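Local coordinates for succinylglutamate desuccinylase/aspartoacylase (Ruegeria sp. TM1040, PDB 3NA6), which hydrolyses the amide bond of N-succinylglutamate, as a member of the metal-dependent succinylglutamate desuccinylase/aspartoacylase family, at the interface of chains A and B and the interface of chains A and C. Residues are numbered along the deposited sequence; one frame, centred on the assembly and turned at random. Chains: chain A/B/C, Succinylglutamate desuccinylase/aspartoacylase.

Contact 1: the interface of chains A and B. Residues chain A 29, 31-35; chain B 150, 318, 320-322.
B:Lys318 and B:Thr150 clasp the A:Asp31–A:Ser32 stretch of loop between them. The lysine chain, bent at chi3 and chi4 (-88° and -68°), crosses the carboxylate of A:Asp31 at about a right angle, and its ammonium NZ bonds to the backbone oxygen of A:Asp31 (3.1 Å) from above the carbonyl plane. The A:Asp31 carboxylate itself turns to A:Arg29, whose NE makes a salt bridge to OD1 at 2.8 Å; the other oxygen, OD2, lies 4.0 Å from B:Lys318 NZ, close enough that their charges probably attract. B:Thr150 lays its methyl CG2 against the backbone of A:Asp31, while its hydroxyl OG1 takes the amide N of A:Ala33 at 3.0 Å in a nearly straight bond. Farther along, A:Ser32 OG donates to B:Asp321 OD1 (2.6 Å) from above the carboxylate plane, and a water joins the same oxygen to A:Arg29 NH1. An alanine in place of B:Asp321 would probably leave the A:Ser32 hydroxyl without its acceptor and the bridging water poorly held. B:Cys322 sets its CB over the five-membered ring of A:Trp34, 3.9 Å from the centroid, and its N bonds to the tryptophan O. The patch fastens a loop of one subunit to its neighbour and may help build the hexameric assembly.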
# COMPACT_ATOMS: atom_id res chain seq x y z
N ARG A 29 -11.92 -14.47 5.41
CA ARG A 29 -11.45 -13.31 4.63
C ARG A 29 -10.74 -13.76 3.36
O ARG A 29 -10.61 -14.97 3.16
CB ARG A 29 -10.56 -12.40 5.48
CG ARG A 29 -9.16 -12.94 5.82
CD ARG A 29 -9.15 -13.97 6.93
NE ARG A 29 -7.77 -14.33 7.28
CZ ARG A 29 -7.42 -15.23 8.19
NH1 ARG A 29 -8.32 -15.89 8.89
NH2 ARG A 29 -6.15 -15.47 8.41
N ASP A 31 -7.73 -14.08 2.20
CA ASP A 31 -6.59 -15.01 2.32
C ASP A 31 -6.84 -16.24 3.22
O ASP A 31 -5.93 -17.03 3.43
CB ASP A 31 -5.31 -14.28 2.74
CG ASP A 31 -5.31 -13.88 4.20
OD1 ASP A 31 -6.24 -14.22 4.94
OD2 ASP A 31 -4.34 -13.22 4.60
N SER A 32 -8.06 -16.38 3.72
CA SER A 32 -8.48 -17.61 4.41
C SER A 32 -9.98 -17.67 4.54
O SER A 32 -10.55 -17.10 5.48
CB SER A 32 -7.86 -17.71 5.82
OG SER A 32 -8.11 -19.00 6.33
N ALA A 33 -10.63 -18.39 3.62
CA ALA A 33 -12.08 -18.48 3.58
C ALA A 33 -12.61 -19.16 4.84
O ALA A 33 -13.66 -18.79 5.34
CB ALA A 33 -12.55 -19.25 2.32
N TRP A 34 -11.87 -20.12 5.36
CA TRP A 34 -12.36 -20.88 6.51
C TRP A 34 -11.37 -20.70 7.65
O TRP A 34 -10.86 -21.68 8.21
CB TRP A 34 -12.40 -22.36 6.11
CG TRP A 34 -13.43 -23.20 6.78
CD1 TRP A 34 -13.95 -23.04 8.04
CD2 TRP A 34 -14.04 -24.37 6.23
NE1 TRP A 34 -14.86 -24.05 8.30
CE2 TRP A 34 -14.93 -24.88 7.21
CE3 TRP A 34 -13.90 -25.06 5.02
CZ2 TRP A 34 -15.69 -26.02 7.00
CZ3 TRP A 34 -14.65 -26.18 4.81
CH2 TRP A 34 -15.55 -26.65 5.80
N GLY A 35 -11.01 -19.46 7.94
CA GLY A 35 -9.93 -19.16 8.90
C GLY A 35 -10.43 -18.70 10.25
O GLY A 35 -11.65 -18.61 10.48
N THR B 150 -8.32 -20.18 -1.45
CA THR B 150 -7.79 -20.80 -0.26
C THR B 150 -8.33 -22.21 0.01
O THR B 150 -7.84 -22.88 0.92
CB THR B 150 -8.02 -19.91 0.98
OG1 THR B 150 -9.41 -19.95 1.34
CG2 THR B 150 -7.59 -18.46 0.67
N LYS B 318 -1.95 -21.07 7.54
CA LYS B 318 -1.88 -20.18 8.69
C LYS B 318 -2.56 -20.78 9.90
O LYS B 318 -3.48 -21.57 9.78
CB LYS B 318 -2.54 -18.86 8.36
CG LYS B 318 -1.88 -18.19 7.20
CD LYS B 318 -2.33 -16.77 7.09
CE LYS B 318 -3.56 -16.69 6.27
NZ LYS B 318 -3.15 -17.06 4.89
N GLY B 320 -5.14 -21.27 12.51
CA GLY B 320 -6.58 -21.12 12.46
C GLY B 320 -7.22 -21.52 11.13
O GLY B 320 -8.44 -21.46 11.02
N ASP B 321 -6.41 -21.89 10.13
CA ASP B 321 -6.97 -22.33 8.82
C ASP B 321 -7.52 -23.74 8.93
O ASP B 321 -6.92 -24.60 9.58
CB ASP B 321 -5.92 -22.31 7.70
CG ASP B 321 -5.51 -20.91 7.28
OD1 ASP B 321 -6.16 -19.94 7.68
OD2 ASP B 321 -4.50 -20.75 6.55
N CYS B 322 -8.66 -23.99 8.28
CA CYS B 322 -9.16 -25.35 8.11
C CYS B 322 -8.28 -26.14 7.15
O CYS B 322 -8.24 -25.84 5.97
CB CYS B 322 -10.58 -25.33 7.61
SG CYS B 322 -11.29 -27.01 7.55
O HOH W 1 -6.79 -18.47 9.90
O HOH W 2 -9.64 -21.29 3.98

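Contact 2: the interface of chains A and B. Residues chain A 28-29, 33; chain B 101, 112, 147, 151.
A:Ser28 turns OG anti to its backbone N (chi1 177°), and B:Arg101 reaches it with a chain extended from CG to NE, after which chi4 of 85° swings the guanidinium across the chain. That last turn presents one face of the guanidinium to A:Ala33, whose methyl CB stands over it, offset toward the rim and 3.5 Å from NH1. The hydroxyl of A:Ser28 is already committed within its own chain, donating to A:Ala33 O at 2.8 Å. Its direct link to the arginine is weak: NH2 of B:Arg101 lies 3.4 Å from OG, with a bent approach. A water in the guanidinium plane gives the firmer connection, 2.8 Å from B:Arg101 NE and also bonded to A:Ser28 OG. An alanine in place of B:Arg101 would probably leave the methyl of A:Ala33 without its flat cover and the water without its donor. B:Arg112, from the 3-10 helix 110-112, comes to the same serine at about a right angle to B:Arg101 and touches CB with its guanidinium. Two neighbouring arginines of chain B thus meet a small loop of chain A, held more by shape and water than by strong direct bonds. B:Arg112 NH2 lies in plane at the edge of the B:Arg101 guanidinium, 4.0 Å from its NH2.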
# COMPACT_ATOMS: atom_id res chain seq x y z
N SER A 28 -13.42 -15.30 8.45
CA SER A 28 -13.38 -15.59 7.04
C SER A 28 -12.92 -14.35 6.26
O SER A 28 -13.47 -13.29 6.44
CB SER A 28 -14.76 -16.01 6.59
OG SER A 28 -14.75 -16.23 5.20
N ARG A 29 -11.92 -14.47 5.41
CA ARG A 29 -11.45 -13.31 4.63
C ARG A 29 -10.74 -13.76 3.36
O ARG A 29 -10.61 -14.97 3.16
CB ARG A 29 -10.56 -12.40 5.48
CG ARG A 29 -9.16 -12.94 5.82
CD ARG A 29 -9.15 -13.97 6.93
NE ARG A 29 -7.77 -14.33 7.28
CZ ARG A 29 -7.42 -15.23 8.19
NH1 ARG A 29 -8.32 -15.89 8.89
NH2 ARG A 29 -6.15 -15.47 8.41
N ALA A 33 -10.63 -18.39 3.62
CA ALA A 33 -12.08 -18.48 3.58
C ALA A 33 -12.61 -19.16 4.84
O ALA A 33 -13.66 -18.79 5.34
CB ALA A 33 -12.55 -19.25 2.32
N ARG B 101 -12.32 -12.86 -3.00
CA ARG B 101 -13.52 -13.35 -2.32
C ARG B 101 -14.50 -12.21 -1.98
O ARG B 101 -15.70 -12.29 -2.27
CB ARG B 101 -13.12 -14.08 -1.08
CG ARG B 101 -14.25 -14.66 -0.25
CD ARG B 101 -13.68 -15.46 0.87
NE ARG B 101 -14.72 -15.96 1.75
CZ ARG B 101 -15.40 -17.06 1.55
NH1 ARG B 101 -15.13 -17.85 0.52
NH2 ARG B 101 -16.30 -17.41 2.46
N ARG B 112 -22.92 -13.04 2.93
CA ARG B 112 -23.42 -12.80 4.29
C ARG B 112 -23.98 -11.38 4.47
O ARG B 112 -24.13 -10.92 5.59
CB ARG B 112 -22.31 -13.10 5.32
CG ARG B 112 -21.51 -14.39 4.98
CD ARG B 112 -21.03 -15.18 6.22
NE ARG B 112 -20.07 -16.22 5.88
CZ ARG B 112 -18.85 -16.32 6.40
NH1 ARG B 112 -18.43 -15.46 7.32
NH2 ARG B 112 -18.05 -17.31 6.02
N GLY B 147 -14.47 -23.26 -4.04
CA GLY B 147 -13.68 -23.00 -2.85
C GLY B 147 -13.04 -21.63 -2.74
O GLY B 147 -12.87 -21.11 -1.64
N LEU B 151 -9.28 -22.69 -0.80
CA LEU B 151 -9.95 -23.97 -0.52
C LEU B 151 -10.25 -24.73 -1.81
O LEU B 151 -10.47 -24.14 -2.88
CB LEU B 151 -11.28 -23.74 0.20
CG LEU B 151 -11.37 -23.42 1.68
CD1 LEU B 151 -12.85 -23.27 2.02
CD2 LEU B 151 -10.70 -24.50 2.59
O HOH W 3 -15.05 -13.93 3.71

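Contact 3: the interface of chains A and B. Residues chain A 33-34; chain B 147, 151, 153, 258, 310, 325.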
# COMPACT_ATOMS: atom_id res chain seq x y z
N ALA A 33 -10.63 -18.39 3.62
CA ALA A 33 -12.08 -18.48 3.58
C ALA A 33 -12.61 -19.16 4.84
O ALA A 33 -13.66 -18.79 5.34
CB ALA A 33 -12.55 -19.25 2.32
N TRP A 34 -11.87 -20.12 5.36
CA TRP A 34 -12.36 -20.88 6.51
C TRP A 34 -11.37 -20.70 7.65
O TRP A 34 -10.86 -21.68 8.21
CB TRP A 34 -12.40 -22.36 6.11
CG TRP A 34 -13.43 -23.20 6.78
CD1 TRP A 34 -13.95 -23.04 8.04
CD2 TRP A 34 -14.04 -24.37 6.23
NE1 TRP A 34 -14.86 -24.05 8.30
CE2 TRP A 34 -14.93 -24.88 7.21
CE3 TRP A 34 -13.90 -25.06 5.02
CZ2 TRP A 34 -15.69 -26.02 7.00
CZ3 TRP A 34 -14.65 -26.18 4.81
CH2 TRP A 34 -15.55 -26.65 5.80
N GLY B 147 -14.47 -23.26 -4.04
CA GLY B 147 -13.68 -23.00 -2.85
C GLY B 147 -13.04 -21.63 -2.74
O GLY B 147 -12.87 -21.11 -1.64
N LEU B 151 -9.28 -22.69 -0.80
CA LEU B 151 -9.95 -23.97 -0.52
C LEU B 151 -10.25 -24.73 -1.81
O LEU B 151 -10.47 -24.14 -2.88
CB LEU B 151 -11.28 -23.74 0.20
CG LEU B 151 -11.37 -23.42 1.68
CD1 LEU B 151 -12.85 -23.27 2.02
CD2 LEU B 151 -10.70 -24.50 2.59
N PHE B 153 -12.68 -28.29 -3.08
CA PHE B 153 -13.72 -29.23 -2.71
C PHE B 153 -13.91 -30.25 -3.80
O PHE B 153 -13.72 -29.94 -4.98
CB PHE B 153 -15.06 -28.51 -2.58
CG PHE B 153 -15.20 -27.63 -1.39
CD1 PHE B 153 -14.87 -26.30 -1.46
CD2 PHE B 153 -15.73 -28.12 -0.21
CE1 PHE B 153 -15.04 -25.48 -0.38
CE2 PHE B 153 -15.90 -27.27 0.89
CZ PHE B 153 -15.54 -25.94 0.78
N CYS B 258 -15.63 -27.84 10.62
CA CYS B 258 -14.25 -28.24 10.37
C CYS B 258 -13.63 -28.67 11.68
O CYS B 258 -13.82 -28.01 12.70
CB CYS B 258 -13.44 -27.09 9.76
SG CYS B 258 -11.66 -27.51 9.52
N SER B 310 -12.75 -31.71 1.38
CA SER B 310 -12.31 -30.32 1.32
C SER B 310 -10.87 -30.23 1.80
O SER B 310 -10.48 -30.98 2.69
CB SER B 310 -13.18 -29.44 2.22
OG SER B 310 -12.87 -28.07 1.96
N VAL B 325 -11.35 -31.48 5.45
CA VAL B 325 -12.59 -32.01 6.00
C VAL B 325 -12.77 -33.41 5.42
O VAL B 325 -12.63 -33.60 4.20
CB VAL B 325 -13.80 -31.14 5.60
CG1 VAL B 325 -15.14 -31.83 6.04
CG2 VAL B 325 -13.67 -29.73 6.17
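The indole of A:Trp34 carries CB of B:Cys258 on one face, 3.3 Å above the plane and offset toward the rim, where this methylene meets NE1, CE2 and CZ2. The cysteine is bound through its disulfide to B:Cys322, whose sulfur lies over that same face, so the bridge covers that face and is probably a fairly stiff lid. B:Val325 sets its CG2 branch over the disulfide-side face near CH2, 3.6 Å from it. Around the benzo rim the contacts come from apolar side chains. B:Leu151 brings CD1 against CE3 at 3.6 Å, crossing the indole at about a right angle and lying slightly toward the face away from the disulfide. The ring of B:Phe153 points its CZ at CZ3 of the tryptophan, over a longer 4.1 Å; one of its own faces is covered near the rim by OG of B:Ser310, and CA of B:Gly147 lies in plane at its edge. With CG anti to the backbone N (chi1 -151°), A:Trp34 drives its six-membered ring deep among residues of the strands 151-153, 306-312 and 322-327 of chain B. The grip is one of shape, since polar atoms of the two chains do not come within bonding distance here. The hydroxyl of B:Ser310 approaches nevertheless, its OG standing 3.9 Å from the ring carbon CZ3 of A:Trp34.

Contact 4: the interface of chains A and C. Residues chain A 63, 214-218, 313; chain C 311, 313-315.
A:Met216, present as selenomethionine, and C:Phe313 form the tight part of this contact. CG of the selenomethionine meets CZ of the phenylalanine at 3.4 Å, while its CB stands over the ring face toward the rim. The selenomethionine chain, bent at chi2 and chi3 (93° and 74°), folds across one face of the ring and brings CE to C:Phe313 CE1 and to the guanidinium of C:Arg311. At its far end the phenylalanine meets its symmetry mate tip to tip, CZ of A:Phe313 being 3.6 Å from CZ of C:Phe313, which places the two-fold axis close by. C:Gly315 packs as closely elsewhere: its CA lies centrally over the ring of A:Tyr63, 3.5 Å from the centroid, and its N bonds to A:Gly215 O. The other side is polar and holds water. C:Arg311 grips the backbone oxygen of A:Ser217 end-on with NH1 (2.9 Å) and NH2 (3.3 Å), the oxygen lying in the guanidinium plane and both nitrogens reaching it from one face of the carbonyl. A water at the guanidinium edge links NH2 with A:Ser217 N and C:Phe313 O. In the fold, chain C contributes the end of strand 306-312 and the turn before strand 316-317; chain A contributes the loop leading into helix 219-235, A:Tyr63 just before helix 64-75, and A:Phe313, just after strand 306-312.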
# COMPACT_ATOMS: atom_id res chain seq x y z
N TYR A 63 4.04 -3.58 25.93
CA TYR A 63 4.72 -4.88 26.09
C TYR A 63 4.97 -5.38 27.49
O TYR A 63 5.23 -6.55 27.66
CB TYR A 63 6.04 -4.86 25.33
CG TYR A 63 5.79 -4.71 23.84
CD1 TYR A 63 5.39 -5.79 23.08
CD2 TYR A 63 5.92 -3.48 23.21
CE1 TYR A 63 5.12 -5.67 21.72
CE2 TYR A 63 5.66 -3.35 21.83
CZ TYR A 63 5.25 -4.43 21.11
OH TYR A 63 4.99 -4.30 19.79
N GLY A 214 6.78 3.80 24.48
CA GLY A 214 7.70 3.87 23.35
C GLY A 214 7.69 2.60 22.52
O GLY A 214 8.56 2.41 21.66
N GLY A 215 6.72 1.71 22.74
CA GLY A 215 6.72 0.47 21.97
C GLY A 215 7.84 -0.51 22.36
O GLY A 215 8.26 -1.32 21.55
N MSE A 216 8.26 -0.46 23.61
CA MSE A 216 9.38 -1.26 24.10
C MSE A 216 9.18 -1.46 25.58
O MSE A 216 8.33 -0.83 26.19
CB MSE A 216 10.70 -0.52 23.89
CG MSE A 216 10.79 0.81 24.60
SE MSE A 216 11.60 0.71 26.37
CE MSE A 216 13.45 0.45 25.87
N SER A 217 10.00 -2.32 26.15
CA SER A 217 10.11 -2.41 27.57
C SER A 217 11.53 -2.73 28.02
O SER A 217 12.31 -3.26 27.27
CB SER A 217 9.13 -3.47 28.11
OG SER A 217 9.53 -4.77 27.73
N THR A 218 11.82 -2.40 29.27
CA THR A 218 13.13 -2.55 29.89
C THR A 218 13.04 -3.64 30.96
O THR A 218 11.93 -4.03 31.36
CB THR A 218 13.58 -1.22 30.56
OG1 THR A 218 12.68 -0.88 31.62
CG2 THR A 218 13.64 -0.05 29.54
N PHE A 313 6.47 10.58 22.54
CA PHE A 313 7.70 9.79 22.38
C PHE A 313 8.55 10.05 21.11
O PHE A 313 9.73 10.37 21.23
CB PHE A 313 7.36 8.32 22.57
CG PHE A 313 8.55 7.41 22.60
CD1 PHE A 313 9.21 7.18 23.77
CD2 PHE A 313 8.96 6.75 21.45
CE1 PHE A 313 10.29 6.34 23.82
CE2 PHE A 313 10.03 5.90 21.50
CZ PHE A 313 10.69 5.70 22.70
N ARG C 311 21.18 -2.67 22.54
CA ARG C 311 20.06 -3.63 22.58
C ARG C 311 19.08 -3.45 21.45
O ARG C 311 18.90 -2.33 20.97
CB ARG C 311 19.30 -3.54 23.91
CG ARG C 311 18.82 -2.14 24.32
CD ARG C 311 17.64 -2.21 25.32
NE ARG C 311 16.45 -2.81 24.69
CZ ARG C 311 15.26 -2.97 25.29
NH1 ARG C 311 15.07 -2.59 26.53
NH2 ARG C 311 14.25 -3.54 24.62
N PHE C 313 15.62 -2.70 20.27
CA PHE C 313 14.65 -1.82 20.93
C PHE C 313 13.17 -2.30 21.00
O PHE C 313 12.62 -2.40 22.09
CB PHE C 313 14.79 -0.41 20.35
CG PHE C 313 13.97 0.62 21.05
CD1 PHE C 313 14.48 1.28 22.14
CD2 PHE C 313 12.72 0.98 20.57
CE1 PHE C 313 13.76 2.24 22.79
CE2 PHE C 313 12.00 1.96 21.21
CZ PHE C 313 12.54 2.59 22.32
N PRO C 314 12.54 -2.64 19.85
CA PRO C 314 11.12 -2.90 19.86
C PRO C 314 10.71 -4.13 20.65
O PRO C 314 11.50 -5.05 20.83
CB PRO C 314 10.76 -3.07 18.35
CG PRO C 314 11.86 -2.42 17.61
CD PRO C 314 13.09 -2.63 18.48
N GLY C 315 9.47 -4.12 21.12
CA GLY C 315 8.89 -5.22 21.85
C GLY C 315 8.93 -6.53 21.12
O GLY C 315 9.01 -7.58 21.74
O HOH W 4 11.46 -3.99 24.27

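Contacts 1, 2 and 3 are neighbouring patches of one A–B interface, their C-alpha centres about 7 to 9 Å apart. A:Ala33 belongs to all three, A:Arg29 joins contacts 1 and 2, A:Trp34 joins contacts 1 and 3, and B:Gly147 and B:Leu151 join contacts 2 and 3, so a short loop of chain A serves the whole cluster. Contact 4, about 32 to 40 Å from the others between C-alpha centres, engages chain C through a two-fold interface. Chain A meets its two neighbours through separate regions; since contacts 1 to 3 join unlike surfaces and contact 4 is two-fold, the two together could build the deposited assembly of six copies.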